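Local coordinates for 5-carboxyvanillate decarboxylase (Sphingomonas paucimobilis, PDB 4L6D), which probably removes a carboxyl group from 5-carboxyvanillate without hydrolysis, as a manganese-binding member of the amidohydrolase superfamily, at residues A48-G51 with R52-V56; L61-M64 with D65-V69; A125-E128 with I129-V132; S145-D149 with L150-D154. One frame throughout, in Å; residues are numbered along the deposited sequence.

Contact 1. Residues A48-G51 with R52-V56; sequences AMIG and RLSDV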
# COMPACT_ATOMS: atom_id res chain seq x y z
N ALA A 48 28.89 7.29 -6.77
CA ALA A 48 29.48 7.28 -5.43
C ALA A 48 28.97 6.13 -4.57
O ALA A 48 29.54 5.80 -3.53
CB ALA A 48 29.21 8.60 -4.72
N MET A 49 27.87 5.51 -5.01
CA MET A 49 27.17 4.59 -4.13
C MET A 49 27.94 3.31 -3.77
O MET A 49 27.88 2.87 -2.63
CB MET A 49 25.78 4.28 -4.68
CG MET A 49 24.89 3.53 -3.71
SD MET A 49 24.58 4.41 -2.16
CE MET A 49 23.30 5.57 -2.65
N ILE A 50 28.63 2.70 -4.72
CA ILE A 50 29.42 1.50 -4.39
C ILE A 50 30.40 1.77 -3.25
O ILE A 50 30.49 0.98 -2.31
CB ILE A 50 30.15 0.92 -5.61
CG1 ILE A 50 29.16 0.23 -6.55
CG2 ILE A 50 31.25 -0.07 -5.18
CD1 ILE A 50 29.71 -0.13 -7.89
N GLY A 51 31.10 2.89 -3.33
CA GLY A 51 32.05 3.24 -2.29
C GLY A 51 31.39 3.43 -0.93
O GLY A 51 31.90 2.96 0.08
N ARG A 52 30.25 4.11 -0.92
CA ARG A 52 29.55 4.37 0.34
C ARG A 52 28.96 3.11 0.96
O ARG A 52 28.96 2.95 2.18
CB ARG A 52 28.51 5.48 0.14
CG ARG A 52 29.17 6.75 -0.41
CD ARG A 52 28.26 7.96 -0.42
NE ARG A 52 27.82 8.26 0.93
CZ ARG A 52 26.55 8.19 1.31
NH1 ARG A 52 25.62 7.85 0.43
NH2 ARG A 52 26.21 8.46 2.57
N LEU A 53 28.47 2.20 0.11
CA LEU A 53 27.98 0.91 0.57
C LEU A 53 29.11 0.04 1.11
O LEU A 53 28.94 -0.68 2.11
CB LEU A 53 27.31 0.18 -0.59
CG LEU A 53 25.94 0.71 -1.01
CD1 LEU A 53 25.57 0.21 -2.40
CD2 LEU A 53 24.88 0.26 -0.00
N SER A 54 30.26 0.10 0.45
CA SER A 54 31.39 -0.76 0.81
C SER A 54 32.03 -0.29 2.10
O SER A 54 32.55 -1.09 2.87
CB SER A 54 32.45 -0.76 -0.30
OG SER A 54 31.92 -1.24 -1.52
N ASP A 55 32.00 1.02 2.33
CA ASP A 55 32.65 1.60 3.50
C ASP A 55 31.94 1.23 4.80
O ASP A 55 30.73 1.40 4.94
CB ASP A 55 32.69 3.11 3.38
CG ASP A 55 33.01 3.78 4.69
OD1 ASP A 55 34.12 3.53 5.21
OD2 ASP A 55 32.14 4.51 5.20
N VAL A 56 32.72 0.75 5.77
CA VAL A 56 32.18 0.49 7.10
C VAL A 56 32.88 1.32 8.17
O VAL A 56 32.22 1.97 8.99
CB VAL A 56 32.29 -1.01 7.44
CG1 VAL A 56 31.87 -1.27 8.87
CG2 VAL A 56 31.41 -1.83 6.50
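Met49 and Leu53 meet one helical turn apart, with Met49 CG lying 3.6 Å from Leu53 CD1. With CG anti to the backbone N (chi1 -170°), the methionine chain leaves beside its own carbonyl and then bends twice, which brings SD to 4.1 Å from Leu53 CG. Outward along Leu53, CB packs against the carbonyl oxygen of Met49, CG comes to 3.3 Å from Met49 O, and CD1 touches both that oxygen and Met49 CG. The same oxygen takes the Leu53 N-H at 2.9 Å from Leu53 N. This bond belongs to the short helix 49-54, which in this amidohydrolase-type TIM barrel sits beside helix 33-40 and the first strand, 5-11; Met49 lies about 6 Å from a bound vanillate, side chain to ligand. Ser54, the last residue of the helix, grips Ile50 O twice, through Ser54 N at 2.9 Å and Ser54 OG at 2.8 Å from Ile50 O, from opposite faces of the carbonyl plane. Arg52 passes its CG 3.3 Å from Ala48 O, and its guanidinium goes on to a salt bridge with Glu59 and a bond to the Pro299 carbonyl.

Contact 2. Residues L61-M64 with D65-V69; sequences LAEM and DSNGV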
# COMPACT_ATOMS: atom_id res chain seq x y z
N LEU A 61 31.52 5.12 10.05
CA LEU A 61 31.80 5.19 11.48
C LEU A 61 31.96 6.64 11.95
O LEU A 61 31.52 6.99 13.05
CB LEU A 61 33.05 4.37 11.81
CG LEU A 61 33.33 4.09 13.28
CD1 LEU A 61 32.15 3.38 13.95
CD2 LEU A 61 34.59 3.24 13.39
N ALA A 62 32.58 7.48 11.12
CA ALA A 62 32.72 8.89 11.47
C ALA A 62 31.35 9.54 11.67
O ALA A 62 31.15 10.32 12.60
CB ALA A 62 33.53 9.65 10.41
N GLU A 63 30.41 9.20 10.79
CA GLU A 63 29.05 9.75 10.89
C GLU A 63 28.31 9.17 12.09
O GLU A 63 27.56 9.88 12.76
CB GLU A 63 28.27 9.46 9.61
CG GLU A 63 28.65 10.36 8.47
CD GLU A 63 27.97 11.71 8.58
OE1 GLU A 63 26.72 11.75 8.53
OE2 GLU A 63 28.68 12.73 8.73
N MET A 64 28.52 7.89 12.38
CA MET A 64 27.96 7.32 13.60
C MET A 64 28.48 8.07 14.82
O MET A 64 27.72 8.42 15.71
CB MET A 64 28.28 5.83 13.70
CG MET A 64 27.53 4.98 12.66
SD MET A 64 28.24 3.34 12.46
CE MET A 64 27.94 2.64 14.09
N ASP A 65 29.78 8.34 14.84
CA ASP A 65 30.37 9.01 15.99
C ASP A 65 29.84 10.44 16.15
O ASP A 65 29.52 10.87 17.27
CB ASP A 65 31.90 8.99 15.91
CG ASP A 65 32.47 7.61 16.17
OD1 ASP A 65 31.78 6.78 16.78
OD2 ASP A 65 33.63 7.35 15.77
N SER A 66 29.75 11.18 15.05
CA SER A 66 29.31 12.57 15.14
C SER A 66 27.84 12.70 15.53
O SER A 66 27.43 13.72 16.07
CB SER A 66 29.59 13.33 13.83
OG SER A 66 28.73 12.88 12.79
N ASN A 67 27.05 11.66 15.26
CA ASN A 67 25.63 11.67 15.59
C ASN A 67 25.24 10.85 16.82
O ASN A 67 24.06 10.76 17.17
CB ASN A 67 24.80 11.23 14.39
CG ASN A 67 24.85 12.23 13.27
OD1 ASN A 67 24.15 13.25 13.31
ND2 ASN A 67 25.67 11.95 12.26
N GLY A 68 26.23 10.23 17.45
CA GLY A 68 25.98 9.44 18.64
C GLY A 68 25.21 8.15 18.38
O GLY A 68 24.41 7.72 19.20
N VAL A 69 25.46 7.55 17.22
CA VAL A 69 24.84 6.27 16.89
C VAL A 69 25.72 5.15 17.38
O VAL A 69 26.86 5.02 16.94
CB VAL A 69 24.65 6.11 15.38
CG1 VAL A 69 24.00 4.76 15.07
CG2 VAL A 69 23.81 7.26 14.81
O HOH W 1 26.12 13.93 10.07
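Glu63 O is held by two donors of Asn67, its backbone N at 3.1 Å and its amide ND2 at 2.8 Å from Glu63 O. Ser66 OG, 3.2 Å from Glu63 O in one of the two conformers of that serine, is a less certain third. With Asn67 CG beside its own backbone N (chi1 -68°), the amide folds back along the helix, and Glu63 O lies close to the amide plane. The Glu63 and Asn67 side chains run side by side in the same direction, their carboxylate and amide planes 68° apart, and a water joins their ends: it donates to Glu63 OE1 at 2.7 Å and accepts from Asn67 ND2 at 3.0 Å. ND2 is thereby shared between a backbone carbonyl and the water. On the buried side Met64 crosses Val69 at about a right angle, Met64 CB lying 4.0 Å from Val69 CB, and Met303 and Val307 of helix 303-311 pack over this pair. Further out, Arg110 reaches both Asp65 OD1, in a salt bridge, and Val69 O. Met64 O accepts from Val69 N at 2.9 Å, just past Gly68 with its positive phi of 69°; this is the Schellman motif, closing helix 59-67 ahead of strand 71-76.

Contact 3. Residues A125-E128 with I129-V132; sequences AARE and IERV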
# COMPACT_ATOMS: atom_id res chain seq x y z
N ALA A 125 20.11 -23.18 0.67
CA ALA A 125 19.87 -22.02 1.52
C ALA A 125 19.64 -22.46 2.96
O ALA A 125 20.11 -21.81 3.89
CB ALA A 125 18.67 -21.20 1.00
N ALA A 126 18.91 -23.56 3.14
CA ALA A 126 18.64 -24.08 4.48
C ALA A 126 19.92 -24.44 5.24
O ALA A 126 20.03 -24.13 6.43
CB ALA A 126 17.69 -25.27 4.41
N ARG A 127 20.87 -25.07 4.57
CA ARG A 127 22.19 -25.33 5.16
C ARG A 127 22.90 -24.04 5.54
O ARG A 127 23.49 -23.94 6.62
CB ARG A 127 23.08 -26.10 4.18
CG ARG A 127 22.54 -27.44 3.74
CD ARG A 127 22.23 -28.33 4.91
NE ARG A 127 23.39 -28.56 5.75
CZ ARG A 127 23.32 -28.97 7.01
NH1 ARG A 127 24.43 -29.17 7.72
NH2 ARG A 127 22.13 -29.17 7.57
N GLU A 128 22.87 -23.05 4.65
CA GLU A 128 23.56 -21.79 4.93
C GLU A 128 22.93 -21.04 6.10
O GLU A 128 23.64 -20.46 6.93
CB GLU A 128 23.62 -20.92 3.67
CG GLU A 128 24.39 -19.59 3.83
CD GLU A 128 25.85 -19.76 4.21
OE1 GLU A 128 26.40 -20.88 4.16
OE2 GLU A 128 26.47 -18.73 4.57
N ILE A 129 21.60 -21.06 6.17
CA ILE A 129 20.89 -20.43 7.28
C ILE A 129 21.35 -21.05 8.60
O ILE A 129 21.64 -20.31 9.55
CB ILE A 129 19.37 -20.53 7.07
CG1 ILE A 129 18.96 -19.56 5.97
CG2 ILE A 129 18.61 -20.24 8.37
CD1 ILE A 129 17.63 -19.88 5.32
N GLU A 130 21.46 -22.37 8.65
CA GLU A 130 21.94 -23.03 9.86
C GLU A 130 23.37 -22.60 10.18
O GLU A 130 23.69 -22.34 11.34
CB GLU A 130 21.87 -24.55 9.72
CG GLU A 130 22.49 -25.30 10.89
CD GLU A 130 22.30 -26.79 10.82
OE1 GLU A 130 22.92 -27.50 11.63
OE2 GLU A 130 21.52 -27.26 9.95
N ARG A 131 24.22 -22.49 9.16
CA ARG A 131 25.60 -22.06 9.38
C ARG A 131 25.67 -20.62 9.91
O ARG A 131 26.47 -20.32 10.80
CB ARG A 131 26.43 -22.21 8.09
CG ARG A 131 27.93 -22.02 8.29
CD ARG A 131 28.71 -22.15 6.97
NE ARG A 131 28.55 -20.96 6.14
CZ ARG A 131 29.41 -19.96 6.09
NH1 ARG A 131 29.17 -18.92 5.30
NH2 ARG A 131 30.53 -19.98 6.81
N VAL A 132 24.84 -19.74 9.35
CA VAL A 132 24.77 -18.35 9.80
C VAL A 132 24.42 -18.28 11.28
O VAL A 132 25.04 -17.53 12.04
CB VAL A 132 23.73 -17.57 8.95
CG1 VAL A 132 23.36 -16.24 9.60
CG2 VAL A 132 24.27 -17.35 7.53
O HOH W 2 19.88 -26.60 7.79
O HOH W 3 21.55 -29.97 10.01
O HOH W 4 25.08 -29.34 10.75
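Glu128 OE2 accepts from Arg131 NH1 at 2.8 Å and also from Asn97 ND2 of helix 86-106. The arginine comes at it on the syn lone pair, while Arg131 NE reaches the other oxygen, Glu128 OE1, at 2.9 Å with a nearly straight N-H. This is a side-on, two-nitrogen salt bridge. It is not flat, since the carboxylate and guanidinium planes stand 40° apart, although the carboxylate carbon still lies at the guanidinium edge. Glu128 gets there by leaving its CG anti to the backbone N (chi1 -177°) and then bending at chi2, which lays the chain alongside Arg131. Asp98 takes Arg131 NH2 in a second salt bridge, so Glu128 and Asp98 together hold the guanidinium through NE, NH1 and NH2. Arg127 and Glu130 form a wetter pair: Arg127 NH2 is 3.1 Å from Glu130 OE2, the planes are steeply inclined at 74°, and two waters connect them. One accepts from Arg127 NH2 and donates to Glu130 OE2; the other runs from Arg127 NH1 to Glu130 OE1. Away from these charges Ile129 CG1 lies 3.3 Å from Ala125 O. With one charged pair facing solvent, another against helix 86-106, and an apolar face on helix 158-167 and strand 140-144, this is the helical arm of a beta-alpha-beta crossover, here strand 111-115, helix 122-134 and strand 140-144 of the TIM barrel.

Contact 4. Residues S145-D149 with L150-D154; sequences SHTND and LYYDD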
# COMPACT_ATOMS: atom_id res chain seq x y z
N SER A 145 12.59 -9.00 -0.70
CA SER A 145 11.30 -9.46 -1.21
C SER A 145 11.40 -10.69 -2.13
O SER A 145 12.00 -11.68 -1.73
CB SER A 145 10.50 -8.31 -1.81
OG SER A 145 9.13 -8.65 -1.81
N HIS A 146 10.88 -10.62 -3.35
CA HIS A 146 10.71 -11.80 -4.18
C HIS A 146 12.00 -12.48 -4.62
O HIS A 146 13.06 -11.86 -4.66
CB HIS A 146 9.86 -11.48 -5.42
CG HIS A 146 10.63 -10.84 -6.55
ND1 HIS A 146 11.30 -11.58 -7.50
CD2 HIS A 146 10.82 -9.54 -6.87
CE1 HIS A 146 11.87 -10.77 -8.37
NE2 HIS A 146 11.60 -9.52 -8.01
N THR A 147 11.90 -13.76 -4.94
CA THR A 147 12.97 -14.44 -5.67
C THR A 147 12.36 -15.15 -6.87
O THR A 147 11.35 -15.85 -6.74
CB THR A 147 13.72 -15.47 -4.79
OG1 THR A 147 14.25 -14.80 -3.65
CG2 THR A 147 14.87 -16.12 -5.58
N ASN A 148 12.96 -14.94 -8.03
CA ASN A 148 12.48 -15.54 -9.28
C ASN A 148 11.02 -15.19 -9.57
O ASN A 148 10.29 -15.96 -10.19
CB ASN A 148 12.70 -17.06 -9.28
CG ASN A 148 14.16 -17.44 -9.17
OD1 ASN A 148 15.04 -16.71 -9.64
ND2 ASN A 148 14.44 -18.58 -8.55
N ASP A 149 10.62 -14.01 -9.11
CA ASP A 149 9.28 -13.48 -9.33
C ASP A 149 8.20 -14.32 -8.67
O ASP A 149 7.05 -14.35 -9.10
CB ASP A 149 9.04 -13.28 -10.82
CG ASP A 149 10.08 -12.38 -11.43
OD1 ASP A 149 10.08 -11.19 -11.08
OD2 ASP A 149 10.94 -12.89 -12.20
N LEU A 150 8.60 -15.00 -7.60
CA LEU A 150 7.67 -15.73 -6.74
C LEU A 150 7.72 -15.12 -5.37
O LEU A 150 8.75 -14.60 -4.94
CB LEU A 150 8.08 -17.20 -6.64
CG LEU A 150 8.12 -17.99 -7.93
CD1 LEU A 150 8.71 -19.35 -7.68
CD2 LEU A 150 6.73 -18.10 -8.51
N TYR A 151 6.59 -15.20 -4.66
CA TYR A 151 6.48 -14.68 -3.30
C TYR A 151 6.57 -15.82 -2.28
O TYR A 151 6.53 -17.00 -2.65
CB TYR A 151 5.20 -13.86 -3.16
CG TYR A 151 5.26 -12.64 -4.05
CD1 TYR A 151 6.12 -11.59 -3.74
CD2 TYR A 151 4.47 -12.53 -5.19
CE1 TYR A 151 6.21 -10.47 -4.56
CE2 TYR A 151 4.55 -11.40 -6.02
CZ TYR A 151 5.42 -10.38 -5.69
OH TYR A 151 5.50 -9.26 -6.50
N TYR A 152 6.68 -15.46 -1.00
CA TYR A 152 7.07 -16.44 0.01
C TYR A 152 5.92 -17.26 0.58
O TYR A 152 6.11 -18.01 1.54
CB TYR A 152 7.96 -15.82 1.10
CG TYR A 152 9.28 -15.37 0.51
CD1 TYR A 152 10.01 -16.21 -0.33
CD2 TYR A 152 9.76 -14.08 0.73
CE1 TYR A 152 11.19 -15.80 -0.91
CE2 TYR A 152 10.95 -13.66 0.16
CZ TYR A 152 11.65 -14.52 -0.66
OH TYR A 152 12.83 -14.12 -1.25
N ASP A 153 4.75 -17.14 -0.04
CA ASP A 153 3.68 -18.11 0.15
C ASP A 153 3.93 -19.39 -0.65
O ASP A 153 3.34 -20.43 -0.37
CB ASP A 153 2.32 -17.53 -0.25
CG ASP A 153 2.27 -17.09 -1.71
OD1 ASP A 153 3.12 -16.27 -2.12
OD2 ASP A 153 1.35 -17.54 -2.44
N ASP A 154 4.80 -19.33 -1.65
CA ASP A 154 5.00 -20.48 -2.53
C ASP A 154 5.68 -21.62 -1.76
O ASP A 154 6.70 -21.39 -1.11
CB ASP A 154 5.83 -20.07 -3.75
CG ASP A 154 5.79 -21.11 -4.86
OD1 ASP A 154 6.09 -22.29 -4.61
OD2 ASP A 154 5.44 -20.73 -6.00
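Ser145 O meets the hydroxyl of Tyr152, with Tyr152 OH at 2.6 Å from it; this bond is weak and its proton is not settled, because Thr147 also lies within reach. The ring brings its CE2 corner close to the same carbonyl. Ser145 OG turns instead to Glu201 and Asn205 of helix 197-211. At His146 the CB packs 3.3 Å from Leu150 O and 3.9 Å from Tyr151 CE1, in a tyrosine that also packs on Ala185 of the second subunit. The histidine CG sits between the backbone N and the carbonyl carbon (chi1 82°), and the imidazole swings back so that ND1 accepts from Asp149 N at 3.0 Å, with the donor tilted 30° from the ring plane. Thr147 faces Leu150 as a hydrogen-bonded antiparallel pair, Leu150 N giving to Thr147 O at 3.0 Å and Thr147 N to Leu150 O at 3.3 Å. Thr147 OG1 lies at the edge of the Tyr152 ring, 2.9 Å from Tyr152 OH, where either hydroxyl could donate; Gln82 is a further partner of OG1. Asn148 and Asp149 occupy the two corners of the type I' turn from Thr147 to Leu150, both with positive phi. Asp149 OD1 is taken by the backbone of Lys180. The hairpin-like loop thus leaves strand 140-144 and lies against helix 197-211, where Tyr151 OH bonds Glu201, before helix 158-167 begins.

How the contacts relate
Contacts 1 and 2 occupy successive helices, 49-54 and 59-67, and touch where Val56 O meets Leu61 CB. Contact 1 lies at the surface and contact 2 is partly buried; both rely on main-chain oxygens gripped by a serine or an asparagine near a helix end. Contact 3, mid-helix, has two charged pairs instead and no cap. Contact 4 is the most buried, built of turns, tyrosine hydroxyls and a histidine, and it alone reaches the second subunit. Contacts 3 and 4 bracket strand 140-144, one on the helix before it and the other in the loop after it, with nearest atoms about 9 Å apart, while contacts 2 and 4 lie on opposite sides of the chain's centre.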